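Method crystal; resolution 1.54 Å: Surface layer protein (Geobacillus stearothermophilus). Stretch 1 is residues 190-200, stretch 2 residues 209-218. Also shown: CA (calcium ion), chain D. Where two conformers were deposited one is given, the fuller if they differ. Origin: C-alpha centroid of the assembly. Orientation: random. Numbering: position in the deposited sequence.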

# COMPACT_ATOMS: atom_id res chain seq x y z
N GLY A 190 -19.61 9.49 10.99
CA GLY A 190 -20.56 9.33 12.12
C GLY A 190 -20.79 7.91 12.62
O GLY A 190 -21.89 7.62 13.11
N SER A 191 -19.78 7.05 12.54
CA SER A 191 -19.86 5.70 13.12
C SER A 191 -20.21 5.75 14.61
O SER A 191 -19.61 6.52 15.35
CB SER A 191 -18.53 4.96 12.99
OG SER A 191 -18.25 4.67 11.62
N LYS A 192 -21.18 4.95 15.02
CA LYS A 192 -21.53 4.83 16.43
C LYS A 192 -20.86 3.63 17.10
O LYS A 192 -20.73 3.58 18.34
CB LYS A 192 -23.04 4.74 16.60
CG LYS A 192 -23.76 6.00 16.17
CD LYS A 192 -25.10 6.13 16.87
CE LYS A 192 -25.70 7.50 16.63
NZ LYS A 192 -27.14 7.50 17.01
N LYS A 193 -20.44 2.66 16.28
CA LYS A 193 -19.85 1.43 16.77
C LYS A 193 -18.53 1.16 16.08
O LYS A 193 -18.27 1.68 15.00
CB LYS A 193 -20.77 0.22 16.49
CG LYS A 193 -22.15 0.26 17.13
CD LYS A 193 -22.85 -1.07 16.83
CE LYS A 193 -24.36 -0.97 16.87
NZ LYS A 193 -24.87 -1.14 18.26
N VAL A 194 -17.72 0.29 16.68
CA VAL A 194 -16.54 -0.23 16.02
C VAL A 194 -16.92 -1.48 15.23
O VAL A 194 -17.94 -2.13 15.52
CB VAL A 194 -15.42 -0.56 17.03
CG1 VAL A 194 -15.03 0.67 17.83
CG2 VAL A 194 -15.85 -1.69 17.97
N GLY A 195 -16.13 -1.82 14.21
CA GLY A 195 -16.29 -3.08 13.50
C GLY A 195 -15.85 -2.98 12.06
O GLY A 195 -15.32 -1.95 11.63
N LYS A 196 -16.11 -4.04 11.31
CA LYS A 196 -15.81 -4.12 9.89
C LYS A 196 -16.92 -3.50 9.04
O LYS A 196 -18.12 -3.65 9.34
CB LYS A 196 -15.65 -5.59 9.46
CG LYS A 196 -14.51 -6.36 10.14
CD LYS A 196 -13.17 -5.76 9.77
CE LYS A 196 -11.98 -6.48 10.40
NZ LYS A 196 -11.59 -7.68 9.62
N GLU A 197 -16.51 -2.84 7.96
CA GLU A 197 -17.44 -2.36 6.94
C GLU A 197 -16.98 -2.83 5.57
O GLU A 197 -15.85 -2.56 5.17
CB GLU A 197 -17.54 -0.82 7.00
CG GLU A 197 -18.56 -0.20 6.04
CD GLU A 197 -20.00 -0.31 6.50
OE1 GLU A 197 -20.31 -1.10 7.42
OE2 GLU A 197 -20.84 0.42 5.93
N THR A 198 -17.85 -3.54 4.86
CA THR A 198 -17.53 -4.09 3.55
C THR A 198 -17.65 -3.03 2.45
O THR A 198 -18.72 -2.43 2.27
CB THR A 198 -18.43 -5.31 3.22
OG1 THR A 198 -18.21 -6.30 4.23
CG2 THR A 198 -18.08 -5.91 1.87
N LEU A 199 -16.56 -2.79 1.72
CA LEU A 199 -16.61 -1.94 0.54
C LEU A 199 -16.61 -2.76 -0.73
O LEU A 199 -15.84 -3.70 -0.86
CB LEU A 199 -15.42 -0.97 0.51
CG LEU A 199 -15.23 -0.13 1.77
CD1 LEU A 199 -14.02 0.79 1.63
CD2 LEU A 199 -16.48 0.68 2.09
N THR A 200 -17.47 -2.38 -1.67
CA THR A 200 -17.59 -3.09 -2.95
C THR A 200 -16.93 -2.28 -4.05
O THR A 200 -17.19 -1.07 -4.19
CB THR A 200 -19.07 -3.39 -3.28
OG1 THR A 200 -19.62 -4.16 -2.20
CG2 THR A 200 -19.20 -4.20 -4.57
N GLY A 209 -14.53 -6.95 -6.76
CA GLY A 209 -14.27 -7.61 -5.47
C GLY A 209 -14.76 -6.76 -4.32
O GLY A 209 -15.45 -5.78 -4.54
N THR A 210 -14.41 -7.17 -3.11
CA THR A 210 -14.71 -6.41 -1.89
C THR A 210 -13.48 -6.29 -1.00
O THR A 210 -12.55 -7.08 -1.11
CB THR A 210 -15.86 -7.03 -1.07
OG1 THR A 210 -15.49 -8.34 -0.60
CG2 THR A 210 -17.15 -7.09 -1.89
N VAL A 211 -13.48 -5.28 -0.14
CA VAL A 211 -12.46 -5.14 0.89
C VAL A 211 -13.13 -4.63 2.16
O VAL A 211 -13.99 -3.75 2.12
CB VAL A 211 -11.30 -4.20 0.43
CG1 VAL A 211 -11.79 -2.79 0.13
CG2 VAL A 211 -10.15 -4.20 1.44
N ASP A 212 -12.75 -5.22 3.30
CA ASP A 212 -13.30 -4.80 4.58
C ASP A 212 -12.37 -3.78 5.21
O ASP A 212 -11.19 -4.06 5.42
CB ASP A 212 -13.47 -6.01 5.51
CG ASP A 212 -14.71 -6.82 5.20
OD1 ASP A 212 -15.44 -6.52 4.23
OD2 ASP A 212 -14.97 -7.78 5.95
N VAL A 213 -12.89 -2.59 5.48
CA VAL A 213 -12.18 -1.64 6.34
C VAL A 213 -12.66 -1.79 7.77
O VAL A 213 -13.72 -2.37 8.01
CB VAL A 213 -12.31 -0.18 5.84
CG1 VAL A 213 -11.69 -0.06 4.45
CG2 VAL A 213 -13.77 0.30 5.85
N GLU A 214 -11.87 -1.32 8.73
CA GLU A 214 -12.22 -1.49 10.14
C GLU A 214 -12.20 -0.15 10.86
O GLU A 214 -11.21 0.59 10.80
CB GLU A 214 -11.24 -2.45 10.83
CG GLU A 214 -11.67 -2.86 12.24
CD GLU A 214 -10.66 -3.74 12.96
OE1 GLU A 214 -9.64 -4.13 12.35
OE2 GLU A 214 -10.88 -4.05 14.16
N VAL A 215 -13.30 0.15 11.56
CA VAL A 215 -13.31 1.28 12.48
C VAL A 215 -12.95 0.74 13.86
O VAL A 215 -13.54 -0.24 14.33
CB VAL A 215 -14.66 2.03 12.47
CG1 VAL A 215 -14.76 3.03 13.61
CG2 VAL A 215 -14.81 2.77 11.14
N ILE A 216 -11.95 1.36 14.47
CA ILE A 216 -11.51 1.04 15.84
C ILE A 216 -11.70 2.30 16.71
O ILE A 216 -11.99 3.39 16.21
CB ILE A 216 -10.03 0.54 15.88
CG1 ILE A 216 -9.05 1.66 15.47
CG2 ILE A 216 -9.87 -0.72 15.03
CD1 ILE A 216 -7.57 1.35 15.69
N ASP A 217 -11.54 2.15 18.02
CA ASP A 217 -11.55 3.30 18.91
C ASP A 217 -10.60 3.03 20.06
O ASP A 217 -10.91 2.24 20.96
CB ASP A 217 -12.97 3.56 19.44
CG ASP A 217 -13.10 4.90 20.18
OD1 ASP A 217 -12.10 5.37 20.77
OD2 ASP A 217 -14.21 5.49 20.15
N THR A 218 -9.45 3.70 20.05
CA THR A 218 -8.40 3.41 21.04
C THR A 218 -8.45 4.34 22.25
O THR A 218 -7.50 4.35 23.04
CB THR A 218 -6.99 3.45 20.42
OG1 THR A 218 -6.72 4.77 19.90
CG2 THR A 218 -6.84 2.39 19.31
CA CA D . -22.46 0.31 7.84
O HOH W 1 -12.56 -9.03 7.49
O HOH W 2 -10.31 -6.92 7.02
O HOH W 3 -23.09 2.25 6.55

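The most unusual feature of this antiparallel pair is the way Glu197 serves two structures at once. Its backbone is locked into the ladder, with Glu197 N donating to Val213 O at 2.8 Å and Val213 N donating to Glu197 O at 3.0 Å, while its side chain leads away from the partner strand to a calcium ion. Both carboxylate oxygens bind the metal, Glu197 OE1 at 2.6 Å and Glu197 OE2 at 2.5 Å from the calcium ion; a water and atoms from elsewhere in the structure complete the site. Glutamate suits this buried position because its charge is met by the cation and its length carries the carboxylate away from the partner strand. Nearer the backbone, Glu197 CB lies 4.1 Å from Val213 CG2.

The same paired pattern recurs two residues away in each direction. Gly195 N donates to Val215 O (3.0 Å) and Val215 N to Gly195 O (2.9 Å); Leu199 N donates to Val211 O (2.8 Å) and Val211 N to Leu199 O (2.9 Å). Between these pairs, CA-H...O contacts such as Lys196 CA to Val213 O, 3.3 Å, supplement the ladder. Gly195 has backbone angles that would jam a CB against the carbonyl oxygen of the preceding residue, so glycine fits where the ladder begins.

Alternation along the strands sorts the side chains by chemistry. Leu199, Val211, Val213 and Val215 share a face with Glu197. There Leu199 CD1 packs 3.8 Å from Val213 CG1, and Leu199 CB lies 4.1 Å from Val211 CG1. Val211, Val213 and Val215 are beta-branched and favour extended backbone; Leu199 adds a larger apolar side chain that reaches Val213. Just before the strand, Val194 points sideways and covers the end of the partner stretch: its CG1 lies 3.9 Å from Asp217 CB, and its CB 3.3 Å from Val215 O.

The other face carries Lys196, Thr198, Thr200, Thr210, Asp212 and Glu214, and is more polar and generally more exposed. Here Thr198 OG1 donates a hydrogen bond to Asp212 OD1 at 2.8 Å. The pair faces across a non-hydrogen-bonded bridge, where the CA atoms are 4.4 Å apart, close enough for a short hydroxyl to meet a short carboxylate. Threonine also offers a methyl, and Thr198 CG2 rests 3.9 Å from Thr210 CB.

Lys196 reaches Asp212 through water: water 1 accepts from Lys196 NZ at 2.7 Å and donates to Asp212 OD2 at 3.1 Å. The long, flexible lysine can thus remain solvated while still linking the strands, and its CE lies 3.8 Å from Glu214 OE1. Altogether the contact buries 770 Å², summed over both stretches.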